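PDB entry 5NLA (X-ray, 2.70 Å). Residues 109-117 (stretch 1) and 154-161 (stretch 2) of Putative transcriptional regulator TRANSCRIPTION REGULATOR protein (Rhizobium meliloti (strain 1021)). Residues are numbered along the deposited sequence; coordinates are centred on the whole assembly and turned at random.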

# COMPACT_ATOMS: atom_id res chain seq x y z
N TYR A 109 12.17 -8.25 4.20
CA TYR A 109 10.72 -8.33 3.97
C TYR A 109 10.38 -9.06 2.67
O TYR A 109 11.10 -8.97 1.67
CB TYR A 109 10.09 -6.92 3.99
CG TYR A 109 10.80 -5.90 3.10
CD1 TYR A 109 10.48 -5.78 1.75
CD2 TYR A 109 11.79 -5.07 3.61
CE1 TYR A 109 11.11 -4.85 0.95
CE2 TYR A 109 12.44 -4.13 2.81
CZ TYR A 109 12.10 -4.02 1.47
OH TYR A 109 12.75 -3.11 0.66
N GLU A 110 9.27 -9.78 2.69
CA GLU A 110 8.73 -10.41 1.49
C GLU A 110 7.21 -10.29 1.47
O GLU A 110 6.55 -10.56 2.48
CB GLU A 110 9.12 -11.89 1.43
CG GLU A 110 8.70 -12.57 0.14
CD GLU A 110 9.37 -13.92 -0.08
OE1 GLU A 110 9.94 -14.48 0.88
OE2 GLU A 110 9.31 -14.43 -1.23
N ARG A 111 6.68 -9.85 0.33
CA ARG A 111 5.27 -10.03 0.00
C ARG A 111 5.26 -10.98 -1.17
O ARG A 111 5.73 -10.62 -2.25
CB ARG A 111 4.64 -8.70 -0.36
CG ARG A 111 3.15 -8.77 -0.63
CD ARG A 111 2.52 -7.39 -0.61
NE ARG A 111 1.09 -7.45 -0.89
CZ ARG A 111 0.16 -7.83 -0.03
NH1 ARG A 111 0.45 -8.23 1.20
NH2 ARG A 111 -1.11 -7.82 -0.42
N SER A 112 4.77 -12.20 -0.95
CA SER A 112 4.91 -13.28 -1.94
C SER A 112 3.63 -13.61 -2.76
O SER A 112 2.53 -13.17 -2.44
CB SER A 112 5.38 -14.54 -1.22
OG SER A 112 4.36 -14.99 -0.35
N GLN A 113 3.82 -14.43 -3.79
CA GLN A 113 2.71 -14.96 -4.59
C GLN A 113 1.66 -15.65 -3.71
O GLN A 113 0.48 -15.35 -3.80
CB GLN A 113 3.21 -15.93 -5.67
CG GLN A 113 4.22 -15.34 -6.66
CD GLN A 113 3.59 -14.69 -7.89
OE1 GLN A 113 2.52 -14.04 -7.83
NE2 GLN A 113 4.27 -14.84 -9.03
N THR A 114 2.12 -16.52 -2.82
CA THR A 114 1.25 -17.26 -1.90
C THR A 114 0.39 -16.33 -1.06
O THR A 114 -0.81 -16.56 -0.87
CB THR A 114 2.07 -18.15 -0.93
OG1 THR A 114 3.00 -18.95 -1.67
CG2 THR A 114 1.16 -19.08 -0.12
N MET A 115 1.01 -15.28 -0.54
CA MET A 115 0.31 -14.29 0.23
C MET A 115 -0.73 -13.59 -0.65
O MET A 115 -1.85 -13.37 -0.21
CB MET A 115 1.31 -13.27 0.84
CG MET A 115 2.25 -13.87 1.90
SD MET A 115 3.56 -12.75 2.41
CE MET A 115 2.50 -11.52 3.13
N LEU A 116 -0.36 -13.30 -1.89
CA LEU A 116 -1.22 -12.59 -2.86
C LEU A 116 -2.47 -13.33 -3.38
O LEU A 116 -3.45 -12.68 -3.82
CB LEU A 116 -0.38 -12.12 -4.05
CG LEU A 116 0.48 -10.89 -3.74
CD1 LEU A 116 1.46 -10.62 -4.88
CD2 LEU A 116 -0.39 -9.67 -3.43
N ARG A 117 -2.42 -14.66 -3.35
CA ARG A 117 -3.55 -15.51 -3.72
C ARG A 117 -4.79 -15.25 -2.86
O ARG A 117 -5.92 -15.37 -3.33
CB ARG A 117 -3.16 -16.99 -3.60
CG ARG A 117 -2.12 -17.46 -4.61
CD ARG A 117 -2.24 -18.93 -4.99
NE ARG A 117 -1.39 -19.83 -4.20
CZ ARG A 117 -1.71 -20.43 -3.04
NH1 ARG A 117 -2.89 -20.24 -2.44
NH2 ARG A 117 -0.83 -21.25 -2.47
N SER A 154 2.80 -1.18 -6.15
CA SER A 154 1.51 -1.79 -5.86
C SER A 154 1.66 -2.97 -4.91
O SER A 154 2.61 -3.76 -5.02
CB SER A 154 0.84 -2.29 -7.10
OG SER A 154 -0.41 -2.85 -6.73
N LEU A 155 0.72 -3.09 -3.98
CA LEU A 155 0.70 -4.23 -3.08
C LEU A 155 0.07 -5.49 -3.70
O LEU A 155 -0.03 -6.52 -3.04
CB LEU A 155 -0.02 -3.86 -1.78
CG LEU A 155 0.59 -2.68 -1.02
CD1 LEU A 155 -0.20 -2.46 0.25
CD2 LEU A 155 2.05 -2.94 -0.69
N GLY A 156 -0.35 -5.39 -4.96
CA GLY A 156 -0.80 -6.53 -5.74
C GLY A 156 0.28 -7.31 -6.47
O GLY A 156 0.01 -8.42 -6.95
N TYR A 157 1.47 -6.72 -6.61
CA TYR A 157 2.63 -7.44 -7.17
C TYR A 157 3.56 -7.85 -6.04
O TYR A 157 3.77 -7.08 -5.10
CB TYR A 157 3.42 -6.59 -8.16
CG TYR A 157 2.85 -6.51 -9.53
CD1 TYR A 157 2.74 -7.65 -10.33
CD2 TYR A 157 2.45 -5.28 -10.08
CE1 TYR A 157 2.21 -7.57 -11.61
CE2 TYR A 157 1.94 -5.19 -11.37
CZ TYR A 157 1.82 -6.34 -12.14
OH TYR A 157 1.32 -6.26 -13.42
N PRO A 158 4.15 -9.05 -6.14
CA PRO A 158 5.09 -9.48 -5.12
C PRO A 158 6.40 -8.70 -5.15
O PRO A 158 6.76 -8.12 -6.18
CB PRO A 158 5.34 -10.96 -5.45
CG PRO A 158 4.97 -11.12 -6.88
CD PRO A 158 3.98 -10.05 -7.22
N TYR A 159 7.06 -8.67 -4.00
CA TYR A 159 8.38 -8.10 -3.85
C TYR A 159 9.14 -8.68 -2.65
O TYR A 159 8.54 -9.07 -1.64
CB TYR A 159 8.29 -6.58 -3.77
CG TYR A 159 7.52 -6.03 -2.59
CD1 TYR A 159 8.16 -5.69 -1.38
CD2 TYR A 159 6.17 -5.79 -2.68
CE1 TYR A 159 7.46 -5.16 -0.31
CE2 TYR A 159 5.46 -5.26 -1.61
CZ TYR A 159 6.10 -4.94 -0.43
OH TYR A 159 5.36 -4.42 0.61
N ARG A 160 10.46 -8.75 -2.80
CA ARG A 160 11.43 -9.16 -1.77
C ARG A 160 12.32 -7.95 -1.52
O ARG A 160 12.67 -7.23 -2.45
CB ARG A 160 12.33 -10.31 -2.29
CG ARG A 160 11.77 -11.71 -2.13
CD ARG A 160 12.07 -12.66 -3.30
NE ARG A 160 11.70 -12.11 -4.63
CZ ARG A 160 10.46 -11.86 -5.09
NH1 ARG A 160 9.36 -12.10 -4.36
NH2 ARG A 160 10.32 -11.34 -6.32
N GLY A 161 12.73 -7.75 -0.28
CA GLY A 161 13.80 -6.80 -0.03
C GLY A 161 14.38 -6.78 1.37
O GLY A 161 14.05 -7.60 2.21

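The strongest links between the two stretches are backbone hydrogen bonds. Strand 109-111 runs antiparallel to strand 159-161, and two hydrogen-bonded pairs flank one that is not. In the first, Tyr109 N donates to Gly161 O at 2.8 Å and Gly161 N returns a bond of 2.8 Å to Tyr109 O. In the second, Arg111 N donates to Tyr159 O at 2.8 Å and Tyr159 N to Arg111 O at 2.9 Å. Between them Glu110 and Arg160 face each other with their CA atoms 4.4 Å apart, closer than the 5.3 Å between the CA atoms of Tyr109 and Gly161. Here the alpha carbons turn inward and make weaker contacts with carbonyls already engaged by the amides: Glu110 CA lies 3.4 Å from Tyr159 O, and Arg160 CA lies 3.5 Å from Tyr109 O.

A side chain extends this polar network beyond the sheet. Arg111, nearly fully extended through its first three chi angles, reaches the turn formed by Ser154 to Tyr157. There its NE donates a short hydrogen bond of 2.6 Å to Leu155 O, and its NH2 adds a weak one of 3.1 Å to the same Leu155 O, which lies at the guanidinium edge, near its plane. Arginine suits this buried site because its long aliphatic portion can pack against neighbours while its tip supplies several donors; NH1 is satisfied elsewhere in the structure. The turn itself is steadied by Gly156 N donating to Ser154 OG at 3.1 Å.

On the sheet face carrying Glu110 and Arg160, opposite charges meet in a more exposed setting. Their salt bridge is long, with Glu110 OE2 3.9 Å from Arg160 NH1, so it is best read as an electrostatic supplement to the backbone pairing.

The face bearing Tyr109, Arg111 and Tyr159 is buried and packs more closely. Both tyrosines have chi1 in the p well, and the ends of their side chains come nearer to the opposing stretch. Tyr109 CD1 meets Tyr159 CE1 at 3.7 Å, at the edge of the Tyr159 ring. Arg111 CB sits over a face of that ring, 4.0 Å from its centroid, in a CH-pi contact. The Tyr109 ring likewise covers its partner strand: Gly161 CA lies over its face, 3.8 Å from the centroid. Glycine fits here because an ideal CB would fall 2.6 Å from Tyr109 OH, a clash.

Beyond the strand, Ser112 caps the helix beginning at Gln113, its OG accepting a weak 3.4 Å bond from Met115 N. One turn into the helix, Leu116 points toward the second stretch. Its CD1 packs 3.5 Å from Pro158 CD, and its CD2 approaches Leu155 O at 3.2 Å; the branched, apolar side chain thus touches both ends of the Leu155-Pro158 segment. Pro158 offers a compact, rigid ring to this contact and, just before the strand, needs no hydrogen-bond partner for its nitrogen. Altogether the two stretches bury 618 Å², summed over both sides.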